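PDB 5E7H: IPT/TIG domain-containing protein BACOVA_02650 from Bacteroides ovatus, which binds polysaccharide at the cell surface and probably holds xyloglucan there before its transport into the periplasm for degradation. Local coordinates for residues N25-S30 against T71-T76; S30-N35 against G66-T71; C104-A109 against T121-T126; E165-E170 against E249-N254; T173-Q178 against A238-S243. All coordinates share one frame; numbering follows the deposited sequence.

Overall arrangement
The chain covers the C-terminal part of the protein, an IPT/TIG domain followed by the xyloglucan-binding domain. Contacts 1 and 2 lie in the first, about 11 Å apart between centres; they share Ser30, Thr71 and strand 68-72, and contact 2 is nested within contact 1. Contacts 3, 4 and 5 follow in the second. Contacts 3 and 4, with centres about 9 Å apart, belong to one antiparallel sheet, where strands 121-126 and 246-259 are neighbours, and both reach the same sodium ion. Contact 5, nested inside contact 4, belongs to another sheet, which packs on theirs through Phe177 and Ala238. The two domains are thus built as separate units along the chain.

Contact 1: N25-S30 against T71-T76; sequences NFIEVS and TAIGGT
Ile27 lays its CG2 methyl against CG2 of Ile73, the two branches 3.5 Å apart, and the side chains cross obliquely on the surface of the domain. In Ile73 that methyl sits between the backbone N and the carbonyl carbon, while CG1 is anti to the N (chi1 178°), which leaves CG2 as the branch that meets Ile27. In the backbone of the same two residues, Ile73 N donates to Ile27 O at 2.9 Å, and the donor lies almost on the extension of the carbonyl bond. The methyl of Ala72 approaches the same oxygen, its CB 3.4 Å from Ile27 O; a small residue suits this spot because Asn25 O is also close. The loop thus runs beside the end of strand 68-72, where a type I turn from Ala72 to Gly75 leads into strand 75-78 of the IPT/TIG domain, an immunoglobulin-like E-set fold. A water bridges loop and turn, donating to Asn25 O and accepting from Gly74 N, the latter at 2.8 Å. Farther along, Ser30 N donates to Thr71 O at 2.9 Å from a position tilted 30° off the carbonyl plane. Ser30 OG rests 3.3 Å from Thr71 CG2, whereas the hydroxyl of Thr71 pairs with Thr76 OG1 across the hairpin.

Contact 2: S30-N35 against G66-T71; sequences SRVNIN and GHISVT
His67 O is met by two groups, Asn35 N, which donates at 3.0 Å, and a water at 2.8 Å. The amide of Asn35 comes from well above the carbonyl plane, 42° out of it. The same water also lies within hydrogen-bonding distance of Ser69 OG and of Asn33 OD1, which also accepts from Gly36 N. Strands 31-34 and 68-71 run antiparallel in one sheet of the immunoglobulin-like IPT/TIG domain, and a classic beta bulge opens the pairing, with Ser30 and Arg31 both facing Thr71. Beyond the bulge, Thr71 N donates to Arg31 O at 2.8 Å, and Asn33 and Ser69 form a hydrogen-bonded pair joined by two backbone bonds.

The face carrying Val32, Ile34, Ile68 and Val70 is buried, and Val32, Ile34 and Val70 pack on strand 53-57, a setting that suits branched aliphatic residues. Val32 CG1 is anti to the backbone N (chi1 175°) and lies 3.8 Å from Ile68 CG2. Ile34 runs alongside Ile68, the two pointing the same way, with CD1 of Ile34 4.0 Å from CG1 of Ile68. On the other face polar residues suit a more open position: the extended Arg31 sends NE to a salt bridge with Asp39, which also accepts from Asn33 ND2.

At the far end the carboxamide of Asn35 packs against the backbone of Gly66, where a side chain would clash with Asn35 CB. Asn35 ND2 donates to Gln64 O and Phe83 O, while Asn35 OD1 lies 3.3 Å from Gly66 C.

Contact 3: C104-A109 against T121-T126; sequences CSFVVA and TCLGIT. With NA (sodium ion), chain I.
The Phe106 ring meets strand 121-126 obliquely, with CE1 3.8 Å from Leu123 CD1 and CD1 3.6 Å from Cys122 O. Tyr93 and, edge-to-face, His99 also meet the ring. Thr121 CG2 comes up to the Phe106 CB at the base of the ring. An alanine in place of Phe106 would probably leave the CD1 methyl of Leu123 without its aromatic cover and open a gap between it, Tyr93 and His99.

Leu123 CG is anti to the backbone N (chi1 167°), and its CD1 also reaches Cys104 SG at 3.7 Å. On the face bearing Val107 and Cys122, CG2 of Val107 presses on Cys122 SG at 3.3 Å, a tight contact.

These residues belong to two antiparallel strands of the xyloglucan-binding domain, whose axes make 132° between their directions. Ser105 and Gly124 are a hydrogen-bonded pair, Gly124 N donating to Ser105 O at 2.8 Å from 47° above the carbonyl plane. Glycine suits this place, since a CB would clash with Ser105 OG as it stands. A water that accepts from Thr126 N also binds this hydroxyl.

Thr121 O binds sodium at 2.5 Å, beside Asn92 O, Asn119 O and the carboxylate of Asp253. Thr121 thus offers the cation a neutral carbonyl dipole, and the negative charge among these protein ligands probably comes from Asp253.

Contact 4: E165-E170 against E249-N254; sequences ECFVKE and EVYFDN. With NA (sodium ion), chain I; FMT (formic acid), chain C; FMT (formic acid), chain D.
Glu249 has CG anti to the backbone N (chi1 -177°) and stays extended beyond it. Lys169 CG is likewise anti to its backbone N (chi1 -178°), which sets it 3.6 Å from OE1 of Glu249; the lysine chain then bends at chi2 and chi4. The charges themselves are far apart, a long salt bridge of 3.9 Å from Lys169 NZ to Glu249 OE1, and a water closes the gap, accepting from NZ and donating to OE1, each at 2.6 Å. An alanine in place of Lys169 would probably leave this water without its ammonium donor and the Glu249 carboxylate without its opposite charge. OE2 of Glu249 accepts from Tyr251 OH at 2.6 Å on its anti lone pair.

Phe167 lies beside Tyr251, its CD1 at the edge of the tyrosine ring. On the opposite face Cys166 SG packs 3.6 Å from Val250 CG1 and makes an oblique sulfur-aromatic contact with the Phe252 ring. Asp253 grips sodium with both oxygens, OD2 at 2.5 Å.

The strands run antiparallel in the large sheet of the xyloglucan-binding domain: strand 207-213 flanks strand 160-168, strand 121-126 flanks strand 246-259, and Phe177 of the other sheet meets Phe252 edge-to-face.

Contact 5: T173-Q178 against A238-S243; sequences TGPVFQ and ATNPGS
Asn240 OD1 touches the backbone of Gly174, 3.1 Å from its carbonyl carbon. Asn240 CG is anti to the backbone N (chi1 -177°), which carries the amide alongside the Pro175 ring. A side chain on Gly174 would clash with that OD1, and its backbone angles independently call for glycine. At Gly242 too a CB would clash, here with Gly174 CA.

Next along the strands, Val176 CG2 touches two partners, Thr239 OG1 at 3.6 Å and Pro241 CD at 3.8 Å. Val176 and Thr239 form an antiparallel hydrogen-bonded pair, with Val176 N donating to Thr239 O at 3.0 Å. A water joins Val176 O to the threonine hydroxyl. On the opposite face, Phe177 CE1 lies 3.7 Å from the methyl of Ala238, small enough to leave room for the ring beside Ile125.

What positions Asn240 is an Asx turn: OD1 accepts from Gly242 N at 2.9 Å, with the donor 55° above the carbonyl plane. ND2 donates to Ser130 O and Ser244 O. Where strands 176-181 and 233-240 of the xyloglucan-binding domain meet the loops, the buried amide thus has both ends satisfied by backbone groups, which is likely to fix its rotation.

Contact 1: N25-S30 against T71-T76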
# COMPACT_ATOMS: atom_id res chain seq x y z
N ASN A 25 14.09 18.13 -13.12
CA ASN A 25 13.77 19.51 -13.47
C ASN A 25 12.64 20.11 -12.63
O ASN A 25 11.83 20.88 -13.16
CB ASN A 25 13.39 19.60 -14.95
CG ASN A 25 14.40 18.92 -15.84
OD1 ASN A 25 15.60 19.06 -15.65
ND2 ASN A 25 13.91 18.18 -16.82
N PHE A 26 12.59 19.76 -11.35
CA PHE A 26 11.63 20.35 -10.43
C PHE A 26 12.16 21.73 -10.00
O PHE A 26 12.45 21.98 -8.83
CB PHE A 26 11.39 19.43 -9.22
CG PHE A 26 10.72 18.12 -9.55
CD1 PHE A 26 9.78 18.01 -10.57
CD2 PHE A 26 11.01 16.98 -8.81
CE1 PHE A 26 9.16 16.78 -10.85
CE2 PHE A 26 10.38 15.76 -9.08
CZ PHE A 26 9.46 15.67 -10.10
N ILE A 27 12.28 22.61 -10.98
CA ILE A 27 12.90 23.93 -10.79
C ILE A 27 11.82 24.98 -10.57
O ILE A 27 10.95 25.17 -11.41
CB ILE A 27 13.78 24.30 -12.00
CG1 ILE A 27 14.90 23.27 -12.16
CG2 ILE A 27 14.35 25.70 -11.85
CD1 ILE A 27 15.50 23.22 -13.55
N GLU A 28 11.89 25.66 -9.43
CA GLU A 28 10.92 26.69 -9.06
C GLU A 28 9.50 26.14 -9.18
O GLU A 28 8.68 26.66 -9.94
CB GLU A 28 11.08 27.95 -9.93
CG GLU A 28 12.22 28.83 -9.49
CD GLU A 28 11.98 29.47 -8.13
OE1 GLU A 28 11.09 30.35 -8.03
OE2 GLU A 28 12.67 29.09 -7.17
N VAL A 29 9.23 25.09 -8.43
CA VAL A 29 7.90 24.49 -8.40
C VAL A 29 6.91 25.52 -7.91
O VAL A 29 7.08 26.09 -6.83
CB VAL A 29 7.88 23.24 -7.50
CG1 VAL A 29 6.45 22.72 -7.30
CG2 VAL A 29 8.77 22.15 -8.10
N SER A 30 5.88 25.78 -8.71
CA SER A 30 4.92 26.84 -8.42
C SER A 30 3.55 26.27 -8.08
O SER A 30 2.68 26.98 -7.59
CB SER A 30 4.81 27.80 -9.60
OG SER A 30 4.35 27.15 -10.77
N THR A 71 3.71 21.79 -11.47
CA THR A 71 4.10 22.89 -12.34
C THR A 71 5.46 23.41 -11.90
O THR A 71 5.66 23.73 -10.73
CB THR A 71 3.08 24.04 -12.33
OG1 THR A 71 1.81 23.56 -12.76
CG2 THR A 71 3.53 25.17 -13.27
N ALA A 72 6.39 23.47 -12.85
CA ALA A 72 7.72 24.00 -12.61
C ALA A 72 7.99 25.05 -13.68
O ALA A 72 7.14 25.30 -14.53
CB ALA A 72 8.77 22.90 -12.65
N ILE A 73 9.17 25.65 -13.65
CA ILE A 73 9.47 26.74 -14.58
C ILE A 73 9.39 26.26 -16.03
O ILE A 73 9.01 27.01 -16.93
CB ILE A 73 10.86 27.34 -14.32
CG1 ILE A 73 11.18 28.44 -15.33
CG2 ILE A 73 11.95 26.28 -14.39
CD1 ILE A 73 10.09 29.50 -15.49
N GLY A 74 9.73 24.99 -16.25
CA GLY A 74 9.73 24.41 -17.58
C GLY A 74 8.37 23.96 -18.07
O GLY A 74 8.22 23.59 -19.24
N GLY A 75 7.37 23.98 -17.19
CA GLY A 75 6.03 23.58 -17.56
C GLY A 75 5.36 22.68 -16.53
O GLY A 75 5.76 22.66 -15.38
N THR A 76 4.34 21.95 -16.97
CA THR A 76 3.53 21.11 -16.08
C THR A 76 3.57 19.67 -16.53
O THR A 76 3.53 19.36 -17.72
CB THR A 76 2.08 21.59 -16.03
OG1 THR A 76 2.05 22.94 -15.54
CG2 THR A 76 1.23 20.72 -15.11
O HOH W 1 10.89 22.68 -15.28

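Contact 2: S30-N35 against G66-T71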
# COMPACT_ATOMS: atom_id res chain seq x y z
N SER A 30 5.88 25.78 -8.71
CA SER A 30 4.92 26.84 -8.42
C SER A 30 3.55 26.27 -8.08
O SER A 30 2.68 26.98 -7.59
CB SER A 30 4.81 27.80 -9.60
OG SER A 30 4.35 27.15 -10.77
N ARG A 31 3.36 24.98 -8.32
CA ARG A 31 2.08 24.36 -8.00
C ARG A 31 2.21 22.85 -7.94
O ARG A 31 2.85 22.26 -8.80
CB ARG A 31 1.02 24.74 -9.03
CG ARG A 31 -0.37 24.33 -8.63
CD ARG A 31 -1.35 24.61 -9.74
NE ARG A 31 -2.73 24.41 -9.30
CZ ARG A 31 -3.78 24.40 -10.11
NH1 ARG A 31 -3.62 24.58 -11.42
NH2 ARG A 31 -4.99 24.21 -9.61
N VAL A 32 1.60 22.25 -6.93
CA VAL A 32 1.38 20.81 -6.90
C VAL A 32 -0.10 20.58 -6.62
O VAL A 32 -0.59 20.87 -5.52
CB VAL A 32 2.26 20.09 -5.83
CG1 VAL A 32 1.90 18.60 -5.74
CG2 VAL A 32 3.73 20.25 -6.18
N ASN A 33 -0.81 20.08 -7.63
CA ASN A 33 -2.25 19.86 -7.52
C ASN A 33 -2.54 18.38 -7.33
O ASN A 33 -2.02 17.54 -8.05
CB ASN A 33 -2.98 20.37 -8.76
CG ASN A 33 -4.46 20.10 -8.70
OD1 ASN A 33 -4.93 19.08 -9.19
ND2 ASN A 33 -5.21 21.00 -8.06
N ILE A 34 -3.38 18.09 -6.34
CA ILE A 34 -3.81 16.74 -6.03
C ILE A 34 -5.19 16.43 -6.59
O ILE A 34 -6.19 16.95 -6.09
CB ILE A 34 -3.83 16.51 -4.51
CG1 ILE A 34 -2.51 16.94 -3.85
CG2 ILE A 34 -4.10 15.06 -4.21
CD1 ILE A 34 -1.23 16.32 -4.41
N ASN A 35 -5.22 15.65 -7.66
CA ASN A 35 -6.45 15.08 -8.23
C ASN A 35 -7.49 16.13 -8.61
O ASN A 35 -8.68 15.83 -8.65
CB ASN A 35 -7.07 14.06 -7.25
CG ASN A 35 -6.22 12.81 -7.12
OD1 ASN A 35 -5.06 12.79 -7.55
ND2 ASN A 35 -6.80 11.75 -6.55
N GLY A 66 -7.55 10.35 -9.41
CA GLY A 66 -7.03 11.41 -10.26
C GLY A 66 -5.53 11.28 -10.41
O GLY A 66 -4.99 10.19 -10.26
N HIS A 67 -4.87 12.39 -10.73
CA HIS A 67 -3.43 12.42 -10.85
C HIS A 67 -2.85 13.62 -10.13
O HIS A 67 -3.55 14.60 -9.91
CB HIS A 67 -3.02 12.45 -12.32
CG HIS A 67 -3.55 11.30 -13.11
ND1 HIS A 67 -2.87 10.10 -13.20
CD2 HIS A 67 -4.70 11.14 -13.79
CE1 HIS A 67 -3.58 9.26 -13.93
NE2 HIS A 67 -4.70 9.86 -14.30
N ILE A 68 -1.58 13.52 -9.78
CA ILE A 68 -0.84 14.68 -9.28
C ILE A 68 -0.24 15.46 -10.43
O ILE A 68 0.38 14.88 -11.33
CB ILE A 68 0.26 14.25 -8.30
CG1 ILE A 68 -0.32 13.46 -7.12
CG2 ILE A 68 1.05 15.47 -7.81
CD1 ILE A 68 0.71 12.87 -6.20
N SER A 69 -0.45 16.77 -10.44
CA SER A 69 0.15 17.67 -11.44
C SER A 69 1.18 18.57 -10.77
O SER A 69 0.88 19.22 -9.77
CB SER A 69 -0.93 18.53 -12.11
OG SER A 69 -1.84 17.72 -12.82
N VAL A 70 2.38 18.62 -11.34
CA VAL A 70 3.46 19.45 -10.84
C VAL A 70 3.79 20.52 -11.87
O VAL A 70 4.09 20.21 -13.02
CB VAL A 70 4.73 18.62 -10.54
CG1 VAL A 70 5.87 19.53 -10.04
CG2 VAL A 70 4.42 17.53 -9.52
N THR A 71 3.71 21.79 -11.47
CA THR A 71 4.10 22.89 -12.34
C THR A 71 5.46 23.41 -11.90
O THR A 71 5.66 23.73 -10.73
CB THR A 71 3.08 24.04 -12.33
OG1 THR A 71 1.81 23.56 -12.76
CG2 THR A 71 3.53 25.17 -13.27
O HOH W 2 -3.91 17.13 -10.93

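Contact 3: C104-A109 against T121-T126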
# COMPACT_ATOMS: atom_id res chain seq x y z
N CYS A 104 -5.70 -11.04 15.99
CA CYS A 104 -5.07 -9.82 15.49
C CYS A 104 -5.74 -8.64 16.19
O CYS A 104 -6.58 -8.83 17.07
CB CYS A 104 -5.18 -9.71 13.98
SG CYS A 104 -6.89 -9.57 13.36
N SER A 105 -5.36 -7.43 15.82
CA SER A 105 -5.99 -6.25 16.37
C SER A 105 -6.40 -5.32 15.25
O SER A 105 -6.00 -5.51 14.10
CB SER A 105 -5.04 -5.54 17.34
OG SER A 105 -3.85 -5.17 16.69
N PHE A 106 -7.25 -4.36 15.60
CA PHE A 106 -7.68 -3.31 14.69
C PHE A 106 -7.55 -2.00 15.44
O PHE A 106 -7.96 -1.89 16.61
CB PHE A 106 -9.10 -3.58 14.21
CG PHE A 106 -9.16 -4.74 13.31
CD1 PHE A 106 -8.74 -4.62 12.00
CD2 PHE A 106 -9.50 -5.99 13.78
CE1 PHE A 106 -8.70 -5.70 11.16
CE2 PHE A 106 -9.47 -7.08 12.94
CZ PHE A 106 -9.08 -6.93 11.62
N VAL A 107 -6.92 -1.03 14.80
CA VAL A 107 -6.64 0.24 15.47
C VAL A 107 -7.00 1.42 14.58
O VAL A 107 -6.91 1.33 13.35
CB VAL A 107 -5.14 0.35 15.87
CG1 VAL A 107 -4.73 -0.83 16.77
CG2 VAL A 107 -4.26 0.40 14.69
N VAL A 108 -7.42 2.51 15.22
CA VAL A 108 -7.52 3.82 14.58
C VAL A 108 -6.42 4.64 15.22
O VAL A 108 -6.41 4.82 16.44
CB VAL A 108 -8.90 4.47 14.81
CG1 VAL A 108 -8.95 5.90 14.28
CG2 VAL A 108 -9.99 3.63 14.15
N ALA A 109 -5.47 5.10 14.42
CA ALA A 109 -4.29 5.75 14.98
C ALA A 109 -4.68 7.05 15.68
O ALA A 109 -5.60 7.74 15.24
CB ALA A 109 -3.26 6.00 13.91
N THR A 121 -9.59 2.73 10.19
CA THR A 121 -9.17 1.49 10.82
C THR A 121 -8.10 0.77 10.02
O THR A 121 -8.23 0.62 8.81
CB THR A 121 -10.36 0.57 10.99
OG1 THR A 121 -11.39 1.26 11.70
CG2 THR A 121 -9.97 -0.68 11.76
N CYS A 122 -7.07 0.27 10.69
CA CYS A 122 -6.07 -0.58 10.05
C CYS A 122 -5.91 -1.87 10.84
O CYS A 122 -6.28 -1.95 12.02
CB CYS A 122 -4.73 0.14 9.89
SG CYS A 122 -3.92 0.66 11.40
N LEU A 123 -5.38 -2.88 10.16
CA LEU A 123 -5.07 -4.19 10.74
C LEU A 123 -3.75 -4.12 11.47
O LEU A 123 -2.78 -3.61 10.93
CB LEU A 123 -4.97 -5.24 9.63
CG LEU A 123 -4.36 -6.60 9.99
CD1 LEU A 123 -5.25 -7.34 10.96
CD2 LEU A 123 -4.10 -7.43 8.75
N GLY A 124 -3.72 -4.63 12.69
CA GLY A 124 -2.49 -4.76 13.44
C GLY A 124 -2.12 -6.20 13.68
O GLY A 124 -2.95 -7.01 14.11
N ILE A 125 -0.86 -6.51 13.40
CA ILE A 125 -0.27 -7.78 13.81
C ILE A 125 0.88 -7.39 14.73
O ILE A 125 1.93 -6.93 14.26
CB ILE A 125 0.22 -8.58 12.61
CG1 ILE A 125 -0.92 -8.92 11.65
CG2 ILE A 125 0.95 -9.86 13.07
CD1 ILE A 125 -1.90 -9.88 12.14
N THR A 126 0.66 -7.50 16.03
CA THR A 126 1.61 -6.98 17.00
C THR A 126 1.78 -7.96 18.14
O THR A 126 0.87 -8.73 18.47
CB THR A 126 1.14 -5.63 17.58
OG1 THR A 126 0.10 -5.85 18.55
CG2 THR A 126 0.65 -4.68 16.49
NA NA I . -8.70 1.90 6.67
O HOH W 3 -2.15 -7.76 17.12
O HOH W 4 -2.55 -3.74 18.60
O HOH W 5 -8.68 3.31 4.47

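Contact 4: E165-E170 against E249-N254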
# COMPACT_ATOMS: atom_id res chain seq x y z
N GLU A 165 -0.73 -0.50 2.07
CA GLU A 165 0.10 0.34 2.92
C GLU A 165 0.49 -0.48 4.12
O GLU A 165 -0.31 -1.28 4.63
CB GLU A 165 -0.65 1.59 3.35
CG GLU A 165 0.07 2.88 3.02
CD GLU A 165 0.29 3.12 1.54
OE1 GLU A 165 1.11 3.99 1.20
OE2 GLU A 165 -0.37 2.47 0.71
N CYS A 166 1.71 -0.27 4.59
CA CYS A 166 2.25 -1.04 5.71
C CYS A 166 3.09 -0.13 6.61
O CYS A 166 3.82 0.73 6.11
CB CYS A 166 3.09 -2.17 5.18
SG CYS A 166 3.70 -3.32 6.44
N PHE A 167 2.96 -0.31 7.92
CA PHE A 167 3.79 0.39 8.89
C PHE A 167 4.50 -0.65 9.73
O PHE A 167 3.85 -1.47 10.36
CB PHE A 167 2.94 1.31 9.77
CG PHE A 167 3.72 2.06 10.84
CD1 PHE A 167 4.23 1.40 11.96
CD2 PHE A 167 3.89 3.43 10.75
CE1 PHE A 167 4.95 2.11 12.94
CE2 PHE A 167 4.59 4.14 11.74
CZ PHE A 167 5.11 3.46 12.83
N VAL A 168 5.83 -0.60 9.72
CA VAL A 168 6.65 -1.49 10.55
C VAL A 168 7.35 -0.65 11.62
O VAL A 168 8.08 0.30 11.30
CB VAL A 168 7.70 -2.24 9.71
CG1 VAL A 168 8.65 -3.06 10.62
CG2 VAL A 168 7.02 -3.12 8.65
N LYS A 169 7.14 -0.95 12.90
CA LYS A 169 7.74 -0.16 13.98
C LYS A 169 9.26 -0.28 13.99
O LYS A 169 9.98 0.74 14.11
CB LYS A 169 7.18 -0.57 15.34
CG LYS A 169 7.71 0.25 16.53
CD LYS A 169 7.11 1.63 16.54
CE LYS A 169 7.66 2.48 17.67
NZ LYS A 169 7.19 2.00 18.99
N GLU A 170 9.76 -1.52 13.94
CA GLU A 170 11.19 -1.83 14.01
C GLU A 170 11.46 -3.04 13.16
O GLU A 170 10.60 -3.92 13.04
CB GLU A 170 11.66 -2.14 15.45
CG GLU A 170 11.15 -1.22 16.55
CD GLU A 170 12.00 0.02 16.74
OE1 GLU A 170 12.90 0.27 15.91
OE2 GLU A 170 11.76 0.75 17.74
N GLU A 249 5.64 -5.20 15.47
CA GLU A 249 4.49 -4.30 15.48
C GLU A 249 4.30 -3.82 14.06
O GLU A 249 5.06 -2.96 13.59
CB GLU A 249 4.69 -3.15 16.47
CG GLU A 249 3.49 -2.25 16.57
CD GLU A 249 3.67 -1.10 17.54
OE1 GLU A 249 4.76 -0.97 18.16
OE2 GLU A 249 2.71 -0.33 17.68
N VAL A 250 3.32 -4.40 13.37
CA VAL A 250 3.13 -4.17 11.93
C VAL A 250 1.67 -3.85 11.68
O VAL A 250 0.79 -4.55 12.19
CB VAL A 250 3.56 -5.39 11.10
CG1 VAL A 250 3.42 -5.11 9.60
CG2 VAL A 250 5.00 -5.78 11.45
N TYR A 251 1.41 -2.80 10.90
CA TYR A 251 0.04 -2.42 10.55
C TYR A 251 -0.13 -2.45 9.04
O TYR A 251 0.83 -2.20 8.31
CB TYR A 251 -0.32 -1.01 11.08
CG TYR A 251 -0.15 -0.92 12.58
CD1 TYR A 251 -1.15 -1.36 13.44
CD2 TYR A 251 1.04 -0.49 13.14
CE1 TYR A 251 -0.97 -1.33 14.81
CE2 TYR A 251 1.23 -0.45 14.51
CZ TYR A 251 0.21 -0.89 15.34
OH TYR A 251 0.35 -0.89 16.71
N PHE A 252 -1.35 -2.76 8.61
CA PHE A 252 -1.71 -2.85 7.18
C PHE A 252 -3.00 -2.10 6.89
O PHE A 252 -3.92 -2.10 7.71
CB PHE A 252 -1.94 -4.30 6.73
CG PHE A 252 -0.79 -5.25 6.96
CD1 PHE A 252 -0.58 -5.85 8.20
CD2 PHE A 252 0.05 -5.59 5.93
CE1 PHE A 252 0.47 -6.74 8.38
CE2 PHE A 252 1.09 -6.48 6.11
CZ PHE A 252 1.28 -7.06 7.34
N ASP A 253 -3.10 -1.50 5.71
CA ASP A 253 -4.38 -0.92 5.28
C ASP A 253 -4.47 -0.82 3.77
O ASP A 253 -3.46 -0.90 3.06
CB ASP A 253 -4.57 0.47 5.90
CG ASP A 253 -6.01 0.89 6.06
OD1 ASP A 253 -6.95 0.17 5.69
OD2 ASP A 253 -6.22 2.00 6.61
N ASN A 254 -5.69 -0.65 3.29
CA ASN A 254 -5.98 -0.29 1.89
C ASN A 254 -5.35 -1.25 0.89
O ASN A 254 -4.68 -0.86 -0.08
CB ASN A 254 -5.54 1.15 1.61
CG ASN A 254 -6.51 2.13 2.19
OD1 ASN A 254 -7.73 1.91 2.17
ND2 ASN A 254 -5.99 3.23 2.71
NA NA I . -8.70 1.90 6.67
C FMT C . 4.67 4.22 20.53
O1 FMT C . 5.48 5.18 20.46
O2 FMT C . 4.31 3.65 19.47
C FMT D . 9.28 4.47 21.36
O1 FMT D . 8.04 4.43 21.16
O2 FMT D . 9.92 3.41 21.59
O HOH W 6 4.93 1.02 19.85
O HOH W 7 8.26 -4.22 14.58
O HOH W 5 -8.68 3.31 4.47

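Contact 5: T173-Q178 against A238-S243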
# COMPACT_ATOMS: atom_id res chain seq x y z
N THR A 173 13.88 -10.07 12.89
CA THR A 173 14.55 -11.20 12.28
C THR A 173 13.86 -12.48 12.70
O THR A 173 13.92 -12.88 13.87
CB THR A 173 16.04 -11.27 12.67
OG1 THR A 173 16.68 -10.03 12.35
CG2 THR A 173 16.73 -12.42 11.93
N GLY A 174 13.22 -13.13 11.73
CA GLY A 174 12.53 -14.39 11.96
C GLY A 174 11.12 -14.34 11.40
O GLY A 174 10.78 -15.09 10.49
N PRO A 175 10.29 -13.44 11.94
CA PRO A 175 8.89 -13.43 11.52
C PRO A 175 8.70 -13.12 10.04
O PRO A 175 9.47 -12.34 9.46
CB PRO A 175 8.27 -12.36 12.41
CG PRO A 175 9.12 -12.40 13.65
CD PRO A 175 10.51 -12.63 13.15
N VAL A 176 7.71 -13.77 9.44
CA VAL A 176 7.34 -13.54 8.04
C VAL A 176 5.83 -13.58 7.87
O VAL A 176 5.11 -14.06 8.74
CB VAL A 176 7.95 -14.60 7.09
CG1 VAL A 176 9.46 -14.55 7.11
CG2 VAL A 176 7.43 -16.01 7.44
N PHE A 177 5.37 -13.09 6.72
CA PHE A 177 3.95 -13.05 6.40
C PHE A 177 3.61 -13.92 5.20
O PHE A 177 4.41 -14.07 4.27
CB PHE A 177 3.51 -11.61 6.12
CG PHE A 177 3.57 -10.73 7.32
CD1 PHE A 177 2.48 -10.62 8.17
CD2 PHE A 177 4.73 -10.04 7.65
CE1 PHE A 177 2.53 -9.83 9.32
CE2 PHE A 177 4.78 -9.24 8.79
CZ PHE A 177 3.68 -9.15 9.63
N GLN A 178 2.42 -14.49 5.27
CA GLN A 178 1.78 -15.17 4.15
C GLN A 178 0.58 -14.35 3.72
O GLN A 178 -0.19 -13.90 4.56
CB GLN A 178 1.35 -16.59 4.54
CG GLN A 178 0.54 -17.31 3.47
CD GLN A 178 -0.03 -18.62 3.91
OE1 GLN A 178 -0.02 -18.99 5.09
NE2 GLN A 178 -0.54 -19.35 2.94
N ALA A 238 0.80 -14.30 10.03
CA ALA A 238 2.16 -14.10 10.51
C ALA A 238 2.64 -15.34 11.25
O ALA A 238 1.92 -15.91 12.07
CB ALA A 238 2.24 -12.87 11.44
N THR A 239 3.88 -15.75 10.98
CA THR A 239 4.52 -16.87 11.67
C THR A 239 5.95 -16.47 11.99
O THR A 239 6.42 -15.40 11.57
CB THR A 239 4.53 -18.15 10.83
OG1 THR A 239 5.17 -17.90 9.57
CG2 THR A 239 3.13 -18.68 10.61
N ASN A 240 6.65 -17.34 12.72
CA ASN A 240 8.05 -17.11 13.00
C ASN A 240 8.90 -18.35 12.84
O ASN A 240 9.16 -19.09 13.81
CB ASN A 240 8.23 -16.57 14.42
CG ASN A 240 9.67 -16.25 14.72
OD1 ASN A 240 10.48 -16.14 13.80
ND2 ASN A 240 10.01 -16.12 16.00
N PRO A 241 9.36 -18.59 11.61
CA PRO A 241 10.25 -19.74 11.38
C PRO A 241 11.66 -19.54 11.94
O PRO A 241 12.47 -20.46 11.85
CB PRO A 241 10.25 -19.88 9.84
CG PRO A 241 9.85 -18.57 9.31
CD PRO A 241 8.98 -17.91 10.36
N GLY A 242 11.92 -18.38 12.54
CA GLY A 242 13.22 -18.06 13.11
C GLY A 242 13.53 -18.82 14.39
O GLY A 242 12.64 -19.35 15.05
N SER A 243 14.81 -18.87 14.74
CA SER A 243 15.26 -19.65 15.90
C SER A 243 15.12 -18.91 17.23
O SER A 243 15.39 -19.48 18.29
CB SER A 243 16.71 -20.07 15.71
OG SER A 243 17.54 -18.93 15.59
O HOH W 8 3.61 -16.75 7.62